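Local coordinates for protein diaminopimelate decarboxylase (Aquifex aeolicus, PDB 2P3E) that probably catalyses the pyridoxal 5'-phosphate-dependent decarboxylation of meso-diaminopimelate to L-lysine, the final step of lysine biosynthesis by the diaminopimelate route, at residues K5-Y10 and M285-I290; D15-I20 and S24-A29; G33-V38 and R405-Y410; Y37-N42 and K65-P70; E393-V396 and V401-I404. All blocks are in the same frame, centred on the assembly; numbering follows the deposited sequence.

Contact 1: K5-Y10 and M285-I290; sequences KEYNPY and MGNAGI
With CG anti to the backbone N (chi1 -173°), the side chain of N8 stretches across to the backbone of N287, while the CG of Y7, anti to its carbonyl carbon, leaves the phenol ring beside the N287 amide. An Asx turn sets up the meeting: directly after helix 3-7, N8 OD1 accepts from Y10 N at 2.9 Å. That bond ties down one end of the amide and leaves ND2 facing the other segment, where it donates to N287 O at 2.9 Å. The bond is moderately bent (152° at the hydrogen) and lies off both the amide plane and the carbonyl plane. The N-terminal helix is thereby fastened to the segment that leads from the cofactor-binding barrel into strand 289-301 of the mixed sheet. Y7 closes the contact on the helix side. Its ring and the N287 amide stand 75° apart, and each is held by other partners: Y7 OH bonds to Y249 O, whereas the amide bonds to S373 OG and K248 O. Backbone packs here as well, Y7 O lying 3.3 Å from N287 CB. N287 OD1 approaches the ring at its edge, 3.7 Å from Y7 CD1.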
# COMPACT_ATOMS: atom_id res chain seq x y z
N LYS B 5 26.15 -8.04 -11.88
CA LYS B 5 25.82 -9.40 -12.33
C LYS B 5 25.48 -10.38 -11.20
O LYS B 5 24.78 -11.37 -11.42
CB LYS B 5 26.93 -9.96 -13.24
CG LYS B 5 26.99 -9.27 -14.61
CD LYS B 5 28.22 -9.69 -15.41
CE LYS B 5 28.53 -8.68 -16.52
NZ LYS B 5 27.89 -9.01 -17.83
N GLU B 6 25.96 -10.09 -9.99
CA GLU B 6 25.58 -10.83 -8.80
C GLU B 6 24.10 -10.65 -8.50
O GLU B 6 23.45 -11.57 -8.00
CB GLU B 6 26.40 -10.42 -7.58
CG GLU B 6 27.88 -10.85 -7.66
CD GLU B 6 28.69 -10.34 -6.48
OE1 GLU B 6 28.18 -9.53 -5.68
OE2 GLU B 6 29.85 -10.76 -6.36
N TYR B 7 23.57 -9.46 -8.80
CA TYR B 7 22.14 -9.21 -8.68
C TYR B 7 21.38 -9.92 -9.79
O TYR B 7 20.44 -10.69 -9.53
CB TYR B 7 21.85 -7.71 -8.69
CG TYR B 7 22.18 -7.03 -7.40
CD1 TYR B 7 21.32 -7.12 -6.31
CD2 TYR B 7 23.37 -6.29 -7.25
CE1 TYR B 7 21.62 -6.53 -5.10
CE2 TYR B 7 23.68 -5.69 -6.05
CZ TYR B 7 22.80 -5.80 -4.98
OH TYR B 7 23.06 -5.20 -3.78
N ASN B 8 21.80 -9.68 -11.03
CA ASN B 8 21.14 -10.22 -12.20
C ASN B 8 22.17 -10.29 -13.34
O ASN B 8 22.68 -9.25 -13.77
CB ASN B 8 19.93 -9.35 -12.60
CG ASN B 8 19.08 -9.96 -13.71
OD1 ASN B 8 19.60 -10.53 -14.67
ND2 ASN B 8 17.74 -9.83 -13.59
N PRO B 9 22.49 -11.50 -13.81
CA PRO B 9 23.59 -11.59 -14.79
C PRO B 9 23.21 -11.06 -16.17
O PRO B 9 24.07 -10.98 -17.05
CB PRO B 9 23.89 -13.09 -14.83
CG PRO B 9 22.64 -13.74 -14.47
CD PRO B 9 21.93 -12.83 -13.50
N TYR B 10 21.94 -10.67 -16.35
CA TYR B 10 21.50 -10.01 -17.59
C TYR B 10 21.64 -8.49 -17.55
O TYR B 10 21.37 -7.82 -18.54
CB TYR B 10 20.08 -10.44 -17.96
CG TYR B 10 20.02 -11.90 -18.32
CD1 TYR B 10 20.40 -12.32 -19.61
CD2 TYR B 10 19.63 -12.86 -17.39
CE1 TYR B 10 20.38 -13.64 -19.96
CE2 TYR B 10 19.60 -14.21 -17.74
CZ TYR B 10 19.98 -14.58 -19.03
OH TYR B 10 19.98 -15.89 -19.44
N MET B 285 11.23 -14.15 -8.52
CA MET B 285 10.85 -12.84 -9.05
C MET B 285 11.70 -11.65 -8.60
O MET B 285 11.80 -10.66 -9.33
CB MET B 285 9.38 -12.55 -8.69
CG MET B 285 8.36 -13.30 -9.55
SD MET B 285 8.62 -13.12 -11.36
CE MET B 285 8.67 -11.36 -11.53
N GLY B 286 12.27 -11.74 -7.41
CA GLY B 286 12.86 -10.56 -6.72
C GLY B 286 13.86 -9.80 -7.56
O GLY B 286 13.67 -8.62 -7.85
N ASN B 287 14.93 -10.49 -7.97
CA ASN B 287 15.96 -9.82 -8.79
C ASN B 287 15.68 -9.84 -10.29
O ASN B 287 16.48 -9.34 -11.08
CB ASN B 287 17.35 -10.36 -8.46
CG ASN B 287 17.97 -9.65 -7.28
OD1 ASN B 287 17.99 -8.42 -7.22
ND2 ASN B 287 18.50 -10.42 -6.33
N ALA B 288 14.54 -10.41 -10.65
CA ALA B 288 14.06 -10.41 -12.04
C ALA B 288 13.58 -9.03 -12.47
O ALA B 288 13.57 -8.72 -13.67
CB ALA B 288 12.91 -11.41 -12.20
N GLY B 289 13.16 -8.22 -11.50
CA GLY B 289 12.56 -6.93 -11.79
C GLY B 289 13.36 -5.77 -11.24
O GLY B 289 13.96 -5.86 -10.15
N ILE B 290 13.38 -4.68 -12.00
CA ILE B 290 14.02 -3.45 -11.55
C ILE B 290 13.06 -2.27 -11.77
O ILE B 290 12.23 -2.30 -12.69
CB ILE B 290 15.41 -3.20 -12.20
CG1 ILE B 290 15.29 -2.90 -13.68
CG2 ILE B 290 16.37 -4.38 -11.98
CD1 ILE B 290 16.60 -2.43 -14.25

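Contact 2: D15-I20 and S24-A29; sequences DGELFI and SLKELA
The carbonyl oxygen of L18 is gripped from two sources: L25 N donates to it at 3.0 Å in a nearly straight bond (168°), and a bridging water donates to it at 2.7 Å. The same water donates to E17 OE1 at 2.8 Å, accepts from K26 N at 3.1 Å and bonds to S24 OG at 3.0 Å. Four contacts fix it between the strand and the first turn of the helix, where it serves the K26 amide, which has no preceding turn to bond to. E17 reaches the water because its chain bends at chi2 (-77°), which lays the carboxylate alongside CB and CD of K26. The two charges do not form a salt bridge with each other; K26 NZ pairs with E332, whose carboxylate also lies near E17, so the lysine probably eases the closeness of the two acids. F19, on the same side of the strand as E17, offers a ring face to S24, whose CB sits 4.0 Å from the ring centroid, 25° off the normal, in a CH-pi contact. On the opposite side of the strand I20 CG2 lies 3.9 Å from L25 CD2, and both side chains touch V38 of strand 36-40. S24 also caps the helix: its OG accepts from E27 N at 3.1 Å. The strand 17-20, paired through F19 and S24 as an antiparallel non-hydrogen-bonded pair, thus runs into helix 25-32 through a hairpin whose last residue is a classical serine N-cap.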
# COMPACT_ATOMS: atom_id res chain seq x y z
N ASP B 15 29.33 0.99 -22.42
CA ASP B 15 29.78 2.37 -22.69
C ASP B 15 29.06 3.40 -21.80
O ASP B 15 28.59 4.44 -22.28
CB ASP B 15 29.62 2.70 -24.18
CG ASP B 15 30.16 4.07 -24.56
OD1 ASP B 15 31.22 4.47 -24.03
OD2 ASP B 15 29.51 4.75 -25.38
N GLY B 16 28.96 3.10 -20.51
CA GLY B 16 28.36 4.00 -19.52
C GLY B 16 26.83 3.94 -19.42
O GLY B 16 26.24 4.67 -18.63
N GLU B 17 26.21 3.07 -20.22
CA GLU B 17 24.74 2.94 -20.26
C GLU B 17 24.26 1.59 -19.75
O GLU B 17 24.78 0.54 -20.17
CB GLU B 17 24.21 3.17 -21.68
CG GLU B 17 24.31 4.62 -22.19
CD GLU B 17 23.23 5.55 -21.62
OE1 GLU B 17 22.32 5.08 -20.87
OE2 GLU B 17 23.30 6.76 -21.92
N LEU B 18 23.27 1.61 -18.87
CA LEU B 18 22.74 0.37 -18.28
C LEU B 18 21.82 -0.35 -19.25
O LEU B 18 20.93 0.25 -19.86
CB LEU B 18 22.03 0.66 -16.93
CG LEU B 18 21.67 -0.57 -16.07
CD1 LEU B 18 22.90 -1.29 -15.54
CD2 LEU B 18 20.75 -0.17 -14.91
N PHE B 19 22.05 -1.65 -19.40
CA PHE B 19 21.26 -2.53 -20.26
C PHE B 19 20.73 -3.72 -19.44
O PHE B 19 21.38 -4.16 -18.49
CB PHE B 19 22.11 -3.08 -21.42
CG PHE B 19 22.32 -2.11 -22.57
CD1 PHE B 19 21.60 -2.25 -23.75
CD2 PHE B 19 23.24 -1.08 -22.47
CE1 PHE B 19 21.80 -1.36 -24.82
CE2 PHE B 19 23.44 -0.17 -23.54
CZ PHE B 19 22.72 -0.31 -24.70
N ILE B 20 19.57 -4.24 -19.84
CA ILE B 20 19.05 -5.51 -19.31
C ILE B 20 18.62 -6.37 -20.48
O ILE B 20 17.84 -5.93 -21.33
CB ILE B 20 17.86 -5.29 -18.31
CG1 ILE B 20 17.44 -6.62 -17.66
CG2 ILE B 20 16.67 -4.57 -18.99
CD1 ILE B 20 16.44 -6.47 -16.53
N SER B 24 18.48 -1.18 -23.63
CA SER B 24 18.91 -0.01 -22.87
C SER B 24 17.77 0.43 -21.94
O SER B 24 16.65 0.61 -22.39
CB SER B 24 19.25 1.13 -23.85
OG SER B 24 19.23 2.38 -23.21
N LEU B 25 18.07 0.61 -20.66
CA LEU B 25 17.10 1.14 -19.71
C LEU B 25 16.73 2.58 -20.01
O LEU B 25 15.60 2.99 -19.79
CB LEU B 25 17.59 0.98 -18.26
CG LEU B 25 17.43 -0.51 -17.90
CD1 LEU B 25 18.20 -0.81 -16.69
CD2 LEU B 25 15.95 -0.95 -17.74
N LYS B 26 17.69 3.36 -20.51
CA LYS B 26 17.36 4.74 -20.90
C LYS B 26 16.35 4.79 -22.05
O LYS B 26 15.40 5.58 -22.00
CB LYS B 26 18.63 5.54 -21.23
CG LYS B 26 18.33 7.00 -21.57
CD LYS B 26 19.62 7.81 -21.65
CE LYS B 26 19.32 9.28 -21.85
NZ LYS B 26 20.57 10.04 -22.20
N GLU B 27 16.53 3.95 -23.06
CA GLU B 27 15.54 3.88 -24.13
C GLU B 27 14.16 3.44 -23.63
O GLU B 27 13.15 4.01 -24.02
CB GLU B 27 15.98 2.97 -25.28
CG GLU B 27 15.10 3.14 -26.56
CD GLU B 27 15.21 4.55 -27.22
OE1 GLU B 27 16.33 5.08 -27.38
OE2 GLU B 27 14.16 5.12 -27.58
N LEU B 28 14.12 2.42 -22.78
CA LEU B 28 12.85 1.98 -22.20
C LEU B 28 12.16 3.10 -21.42
O LEU B 28 10.96 3.29 -21.56
CB LEU B 28 13.04 0.75 -21.30
CG LEU B 28 13.36 -0.55 -22.04
CD1 LEU B 28 13.77 -1.59 -21.03
CD2 LEU B 28 12.16 -1.04 -22.86
N ALA B 29 12.94 3.84 -20.62
CA ALA B 29 12.43 4.98 -19.86
C ALA B 29 11.89 6.10 -20.75
O ALA B 29 10.81 6.64 -20.50
CB ALA B 29 13.52 5.50 -18.95
O HOH W 1 20.70 2.86 -20.69

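Contact 3: G33-V38 and R405-Y410; sequences GTPLYV and RKRENY
Hydrogen bonding is concentrated on R407, which reaches the turn before strand 36-40 and grips the carbonyl oxygen of P35 end-on with two nitrogens. R407 NH1 donates to P35 O at 2.8 Å in the carbonyl plane, on a lone pair; R407 NH2 donates to the same atom at 2.9 Å from well above that plane. P35 O lies almost in the plane of the guanidinium, so the fork is flat on the arginine side though lopsided at the acceptor. A bend at chi3 (-55°) swings the guanidinium round to this position. NH2 has a further bond to F32 O, at the end of helix 25-32, where the positive charge should suit the carbonyl-rich helix terminus.

Other contacts are slighter: T34 O lies over one face of the guanidinium, and the P35 ring, which follows a cis peptide bond, brings CD to 3.8 Å from R407 NH1. Two parts of the beta-sheet domain are joined in this way: the entry to strand 36-40 and the tail that leaves strand 400-405 for the dimer interface.

Ionic pairing belongs to that tail. R405 NH2 and E408 OE2 form a salt bridge at 2.7 Å, using the anti lone pair of the carboxylate. E408 is shared with R390, and R405 NH1 bonds to I413 O of the second subunit.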
# COMPACT_ATOMS: atom_id res chain seq x y z
N GLY B 33 8.03 5.76 -20.46
CA GLY B 33 7.85 6.68 -19.35
C GLY B 33 8.34 6.11 -18.02
O GLY B 33 8.68 4.92 -17.93
N THR B 34 8.40 6.95 -16.99
CA THR B 34 8.73 6.51 -15.63
C THR B 34 7.63 6.99 -14.67
O THR B 34 6.92 7.94 -14.99
CB THR B 34 10.12 7.05 -15.14
OG1 THR B 34 10.15 8.48 -15.29
CG2 THR B 34 11.27 6.43 -15.93
N PRO B 35 7.47 6.31 -13.51
CA PRO B 35 8.14 5.08 -13.07
C PRO B 35 7.86 3.91 -14.00
O PRO B 35 6.79 3.84 -14.61
CB PRO B 35 7.51 4.80 -11.69
CG PRO B 35 6.94 6.11 -11.25
CD PRO B 35 6.50 6.81 -12.50
N LEU B 36 8.84 3.01 -14.12
CA LEU B 36 8.75 1.84 -15.00
C LEU B 36 9.31 0.59 -14.31
O LEU B 36 10.47 0.58 -13.87
CB LEU B 36 9.53 2.09 -16.31
CG LEU B 36 9.42 1.04 -17.42
CD1 LEU B 36 7.98 0.99 -17.93
CD2 LEU B 36 10.38 1.34 -18.60
N TYR B 37 8.48 -0.45 -14.22
CA TYR B 37 8.96 -1.76 -13.80
C TYR B 37 9.42 -2.55 -15.02
O TYR B 37 8.66 -2.75 -15.97
CB TYR B 37 7.87 -2.53 -13.06
CG TYR B 37 7.82 -2.27 -11.57
CD1 TYR B 37 6.85 -1.43 -11.01
CD2 TYR B 37 8.75 -2.86 -10.72
CE1 TYR B 37 6.80 -1.21 -9.60
CE2 TYR B 37 8.73 -2.63 -9.34
CZ TYR B 37 7.76 -1.80 -8.79
OH TYR B 37 7.77 -1.62 -7.42
N VAL B 38 10.66 -3.02 -14.96
CA VAL B 38 11.25 -3.77 -16.08
C VAL B 38 11.66 -5.15 -15.59
O VAL B 38 12.35 -5.25 -14.58
CB VAL B 38 12.50 -3.02 -16.65
CG1 VAL B 38 13.10 -3.80 -17.85
CG2 VAL B 38 12.13 -1.59 -17.07
N ARG B 405 2.05 -4.55 -18.77
CA ARG B 405 1.00 -3.76 -18.12
C ARG B 405 1.09 -2.32 -18.58
O ARG B 405 2.13 -1.69 -18.43
CB ARG B 405 1.11 -3.83 -16.58
CG ARG B 405 -0.14 -3.25 -15.89
CD ARG B 405 -0.05 -3.24 -14.36
NE ARG B 405 -1.20 -2.52 -13.80
CZ ARG B 405 -2.30 -3.09 -13.31
NH1 ARG B 405 -2.42 -4.41 -13.27
NH2 ARG B 405 -3.26 -2.33 -12.81
N LYS B 406 0.00 -1.80 -19.15
CA LYS B 406 -0.05 -0.39 -19.56
C LYS B 406 -0.00 0.47 -18.31
O LYS B 406 -0.50 0.07 -17.24
CB LYS B 406 -1.33 -0.08 -20.33
CG LYS B 406 -1.46 -0.82 -21.70
CD LYS B 406 -2.86 -0.52 -22.34
CE LYS B 406 -4.02 -1.13 -21.51
NZ LYS B 406 -5.33 -1.22 -22.25
N ARG B 407 0.60 1.65 -18.44
CA ARG B 407 0.50 2.66 -17.41
C ARG B 407 -0.97 3.04 -17.22
O ARG B 407 -1.70 3.24 -18.19
CB ARG B 407 1.31 3.90 -17.80
CG ARG B 407 1.47 4.95 -16.69
CD ARG B 407 2.42 6.07 -17.13
NE ARG B 407 3.70 5.49 -17.56
CZ ARG B 407 4.68 5.11 -16.73
NH1 ARG B 407 4.54 5.24 -15.40
NH2 ARG B 407 5.78 4.57 -17.23
N GLU B 408 -1.38 3.14 -15.96
CA GLU B 408 -2.72 3.58 -15.61
C GLU B 408 -2.87 5.08 -15.86
O GLU B 408 -1.87 5.79 -15.97
CB GLU B 408 -2.99 3.27 -14.13
CG GLU B 408 -3.01 1.78 -13.84
CD GLU B 408 -2.91 1.46 -12.35
OE1 GLU B 408 -2.94 2.40 -11.54
OE2 GLU B 408 -2.87 0.27 -12.01
N ASN B 409 -4.11 5.53 -15.96
CA ASN B 409 -4.42 6.94 -15.96
C ASN B 409 -5.35 7.26 -14.79
O ASN B 409 -5.76 6.36 -14.07
CB ASN B 409 -5.00 7.36 -17.31
CG ASN B 409 -6.25 6.57 -17.70
OD1 ASN B 409 -6.98 6.03 -16.85
ND2 ASN B 409 -6.52 6.53 -18.99
N TYR B 410 -5.66 8.54 -14.58
CA TYR B 410 -6.52 8.95 -13.46
C TYR B 410 -7.91 8.31 -13.51
O TYR B 410 -8.47 7.94 -12.46
CB TYR B 410 -6.66 10.47 -13.41
CG TYR B 410 -5.35 11.23 -13.41
CD1 TYR B 410 -4.25 10.77 -12.66
CD2 TYR B 410 -5.22 12.42 -14.11
CE1 TYR B 410 -3.04 11.47 -12.67
CE2 TYR B 410 -4.02 13.13 -14.11
CZ TYR B 410 -2.94 12.64 -13.38
OH TYR B 410 -1.76 13.35 -13.37

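Contact 4: Y37-N42 and K65-P70; sequences YVYSSN and KANFNP
Y39 and N67 approach from opposite directions and meet where strand 36-40 faces an Asx turn in the loop after barrel strand 59-63. Segment 65-70 opens with K65, by similarity the lysine that carries pyridoxal phosphate, here without cofactor. The tight part is small and polar. N67 ND2 donates to Y39 OH at 3.2 Å (152° at the hydrogen), with the hydroxyl close to the amide plane; ring and amide are turned 73° apart. ND2 also bonds to G375 O, and the phenol oxygen to E393, so buried polar atoms satisfy one another. CG of N67, anti to the backbone N (chi1 -164°), carries the amide toward the ring. A leucine in place of N67 would remove the donor to Y39 OH and G375 O and would probably leave N69 N without its acceptor, freeing the turn.

Away from this pair the two segments diverge and share little surface. F68 and P70 turn to L93 of helix 88-96 and to the second subunit, whereas partly exposed K65 lies by E90 and Y377. N69 does not touch segment 37-42; its ND2 bonds instead to E393 and to I404 O. N69 N donates to N67 OD1 at 3.0 Å, in the carbonyl plane.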
# COMPACT_ATOMS: atom_id res chain seq x y z
N TYR B 37 8.48 -0.45 -14.22
CA TYR B 37 8.96 -1.76 -13.80
C TYR B 37 9.42 -2.55 -15.02
O TYR B 37 8.66 -2.75 -15.97
CB TYR B 37 7.87 -2.53 -13.06
CG TYR B 37 7.82 -2.27 -11.57
CD1 TYR B 37 6.85 -1.43 -11.01
CD2 TYR B 37 8.75 -2.86 -10.72
CE1 TYR B 37 6.80 -1.21 -9.60
CE2 TYR B 37 8.73 -2.63 -9.34
CZ TYR B 37 7.76 -1.80 -8.79
OH TYR B 37 7.77 -1.62 -7.42
N VAL B 38 10.66 -3.02 -14.96
CA VAL B 38 11.25 -3.77 -16.08
C VAL B 38 11.66 -5.15 -15.59
O VAL B 38 12.35 -5.25 -14.58
CB VAL B 38 12.50 -3.02 -16.65
CG1 VAL B 38 13.10 -3.80 -17.85
CG2 VAL B 38 12.13 -1.59 -17.07
N TYR B 39 11.22 -6.20 -16.30
CA TYR B 39 11.50 -7.57 -15.92
C TYR B 39 12.34 -8.30 -16.97
O TYR B 39 12.16 -8.08 -18.18
CB TYR B 39 10.19 -8.34 -15.69
CG TYR B 39 9.29 -7.75 -14.63
CD1 TYR B 39 9.43 -8.11 -13.29
CD2 TYR B 39 8.31 -6.82 -14.96
CE1 TYR B 39 8.59 -7.56 -12.30
CE2 TYR B 39 7.46 -6.27 -13.98
CZ TYR B 39 7.61 -6.64 -12.67
OH TYR B 39 6.75 -6.07 -11.75
N SER B 40 13.21 -9.18 -16.50
CA SER B 40 14.01 -10.07 -17.37
C SER B 40 13.32 -11.42 -17.50
O SER B 40 13.20 -12.17 -16.53
CB SER B 40 15.43 -10.24 -16.81
OG SER B 40 16.08 -11.39 -17.37
N SER B 41 12.89 -11.73 -18.72
CA SER B 41 12.25 -13.00 -19.01
C SER B 41 13.18 -14.18 -18.70
O SER B 41 12.77 -15.15 -18.04
CB SER B 41 11.80 -13.03 -20.48
OG SER B 41 11.09 -14.22 -20.76
N ASN B 42 14.43 -14.09 -19.17
CA ASN B 42 15.36 -15.21 -19.02
C ASN B 42 15.82 -15.41 -17.59
O ASN B 42 16.12 -16.54 -17.20
CB ASN B 42 16.55 -15.10 -19.98
CG ASN B 42 16.20 -15.56 -21.37
OD1 ASN B 42 15.84 -16.72 -21.58
ND2 ASN B 42 16.24 -14.63 -22.34
N LYS B 65 1.67 -14.41 -4.53
CA LYS B 65 1.74 -13.19 -3.72
C LYS B 65 2.91 -12.25 -4.08
O LYS B 65 2.80 -11.03 -3.90
CB LYS B 65 1.81 -13.53 -2.22
CG LYS B 65 3.02 -14.42 -1.83
CD LYS B 65 2.99 -14.69 -0.33
CE LYS B 65 4.13 -15.64 0.01
NZ LYS B 65 4.19 -15.82 1.48
N ALA B 66 4.02 -12.81 -4.57
CA ALA B 66 5.21 -12.00 -4.88
C ALA B 66 4.98 -11.04 -6.05
O ALA B 66 5.55 -9.95 -6.07
CB ALA B 66 6.40 -12.90 -5.19
N ASN B 67 4.16 -11.45 -7.01
CA ASN B 67 3.94 -10.71 -8.26
C ASN B 67 2.79 -11.34 -9.04
O ASN B 67 2.90 -12.51 -9.44
CB ASN B 67 5.20 -10.72 -9.14
CG ASN B 67 5.15 -9.66 -10.23
OD1 ASN B 67 4.16 -9.55 -10.97
ND2 ASN B 67 6.20 -8.86 -10.34
N PHE B 68 1.72 -10.59 -9.26
CA PHE B 68 0.51 -11.10 -9.88
C PHE B 68 0.36 -10.79 -11.36
O PHE B 68 -0.70 -11.03 -11.93
CB PHE B 68 -0.78 -10.70 -9.10
CG PHE B 68 -0.96 -9.23 -8.88
CD1 PHE B 68 -1.21 -8.36 -9.94
CD2 PHE B 68 -0.87 -8.69 -7.58
CE1 PHE B 68 -1.38 -6.99 -9.74
CE2 PHE B 68 -1.05 -7.32 -7.37
CZ PHE B 68 -1.29 -6.47 -8.45
N ASN B 69 1.40 -10.26 -12.01
CA ASN B 69 1.23 -9.91 -13.43
C ASN B 69 0.89 -11.18 -14.21
O ASN B 69 1.66 -12.14 -14.15
CB ASN B 69 2.48 -9.22 -14.01
CG ASN B 69 2.29 -8.82 -15.48
OD1 ASN B 69 2.16 -9.67 -16.36
ND2 ASN B 69 2.23 -7.52 -15.73
N PRO B 70 -0.25 -11.20 -14.92
CA PRO B 70 -0.67 -12.47 -15.51
C PRO B 70 0.26 -12.99 -16.60
O PRO B 70 0.35 -14.21 -16.78
CB PRO B 70 -2.07 -12.18 -16.09
CG PRO B 70 -2.23 -10.70 -16.10
CD PRO B 70 -1.20 -10.10 -15.17

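Contact 5: E393-V396 and V401-I404; sequences EVLV and VKLI
I404 packs against E393 and L395 at the end of this strand pair far from the turn, and its conformation decides what it touches. CG1 stands between the backbone N and the carbonyl carbon (chi1 59°), the crowded position, which brings it against E393 O, 3.4 Å away. The other branch, CG2, leans across to L395 CB at 3.8 Å. An alanine at I404 would lose both branches and is likely to open a gap between L395 and the side chains of H71 and L72 on helix 70-78.

L395 and K402 lie side by side and point the same way. L395 sends CD2 along the lysine, whose chain bends at chi3 (-63°) and brings CE to 3.7 Å from it. K402 thus meets the leucine near the end of its chain. On the reverse face, valines and a leucine meet by single methyls: V396 CG2 and V401 CG1 stand 3.8 Å apart, and L403 CD1 lies at the same 3.8 Å from V394 CG1. That face rests on L28 and F32 of helix 25-32. E393, extended, sends its carboxylate away to Y39 and N69.

Three backbone bonds hold the strands together: L395 N to K402 O at 2.8 Å, K402 N to L395 O at 2.9 Å and I404 N to E393 O at 2.9 Å. L395 with K402 forms a hydrogen-bonded pair between two non-hydrogen-bonded ones, the alternating register of an antiparallel beta hairpin, here made by strands 392-397 and 400-405 of the mixed sheet.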
# COMPACT_ATOMS: atom_id res chain seq x y z
N GLU B 393 4.58 -1.79 -16.83
CA GLU B 393 5.47 -2.93 -16.66
C GLU B 393 5.88 -3.48 -18.05
O GLU B 393 5.04 -3.72 -18.90
CB GLU B 393 4.79 -4.03 -15.87
CG GLU B 393 4.52 -3.69 -14.38
CD GLU B 393 3.89 -4.87 -13.61
OE1 GLU B 393 2.75 -5.31 -13.96
OE2 GLU B 393 4.52 -5.37 -12.66
N VAL B 394 7.17 -3.71 -18.24
CA VAL B 394 7.67 -4.25 -19.52
C VAL B 394 8.51 -5.49 -19.24
O VAL B 394 9.13 -5.59 -18.18
CB VAL B 394 8.50 -3.20 -20.31
CG1 VAL B 394 7.62 -2.02 -20.74
CG2 VAL B 394 9.65 -2.68 -19.49
N LEU B 395 8.49 -6.42 -20.17
CA LEU B 395 9.23 -7.68 -20.07
C LEU B 395 10.22 -7.76 -21.24
O LEU B 395 9.82 -7.74 -22.42
CB LEU B 395 8.27 -8.86 -20.13
CG LEU B 395 8.85 -10.30 -20.13
CD1 LEU B 395 9.45 -10.63 -18.78
CD2 LEU B 395 7.74 -11.27 -20.48
N VAL B 396 11.51 -7.84 -20.90
CA VAL B 396 12.57 -7.87 -21.89
C VAL B 396 13.02 -9.33 -22.11
O VAL B 396 13.06 -10.12 -21.17
CB VAL B 396 13.76 -6.99 -21.47
CG1 VAL B 396 14.83 -7.00 -22.54
CG2 VAL B 396 13.31 -5.55 -21.26
N VAL B 401 11.20 -6.48 -26.51
CA VAL B 401 10.35 -6.12 -25.36
C VAL B 401 8.87 -6.35 -25.61
O VAL B 401 8.38 -6.20 -26.73
CB VAL B 401 10.54 -4.64 -24.88
CG1 VAL B 401 11.98 -4.34 -24.62
CG2 VAL B 401 9.98 -3.62 -25.89
N LYS B 402 8.16 -6.72 -24.54
CA LYS B 402 6.73 -6.74 -24.56
C LYS B 402 6.19 -5.85 -23.44
O LYS B 402 6.68 -5.88 -22.30
CB LYS B 402 6.21 -8.18 -24.35
CG LYS B 402 6.51 -9.14 -25.50
CD LYS B 402 5.91 -10.54 -25.24
CE LYS B 402 6.57 -11.16 -24.00
NZ LYS B 402 6.61 -12.69 -23.95
N LEU B 403 5.20 -5.04 -23.76
CA LEU B 403 4.48 -4.30 -22.75
C LEU B 403 3.55 -5.28 -22.03
O LEU B 403 2.69 -5.89 -22.68
CB LEU B 403 3.72 -3.12 -23.37
CG LEU B 403 2.95 -2.17 -22.43
CD1 LEU B 403 3.94 -1.45 -21.48
CD2 LEU B 403 2.19 -1.14 -23.26
N ILE B 404 3.77 -5.50 -20.73
CA ILE B 404 2.95 -6.49 -19.99
C ILE B 404 1.94 -5.86 -18.98
O ILE B 404 1.06 -6.55 -18.45
CB ILE B 404 3.83 -7.62 -19.35
CG1 ILE B 404 4.86 -7.03 -18.38
CG2 ILE B 404 4.52 -8.44 -20.44
CD1 ILE B 404 5.42 -8.03 -17.39

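Overall arrangement
Strand 36-40 ties the set together: contacts 3 and 4 share Y37 and V38, and the strand is flanked in the mixed sheet by 289-301 of contact 1, antiparallel, and by 392-397 of contact 5, parallel. Contacts 4 and 5 are the closest, centres about 9 Å apart; contacts 1 and 3 stand about 20 Å apart. Contact 2 packs helix 25-32 onto this sheet through L25 and L28. Along the chain, contact 2 falls between the two segments of contact 1, while contacts 1 and 3 interleave. N-terminal, central and C-terminal sequence thus build one sheet domain, which contact 4 joins to the barrel loop carrying K65. Contacts 3, 4 and 5 also reach the second subunit of the homodimer.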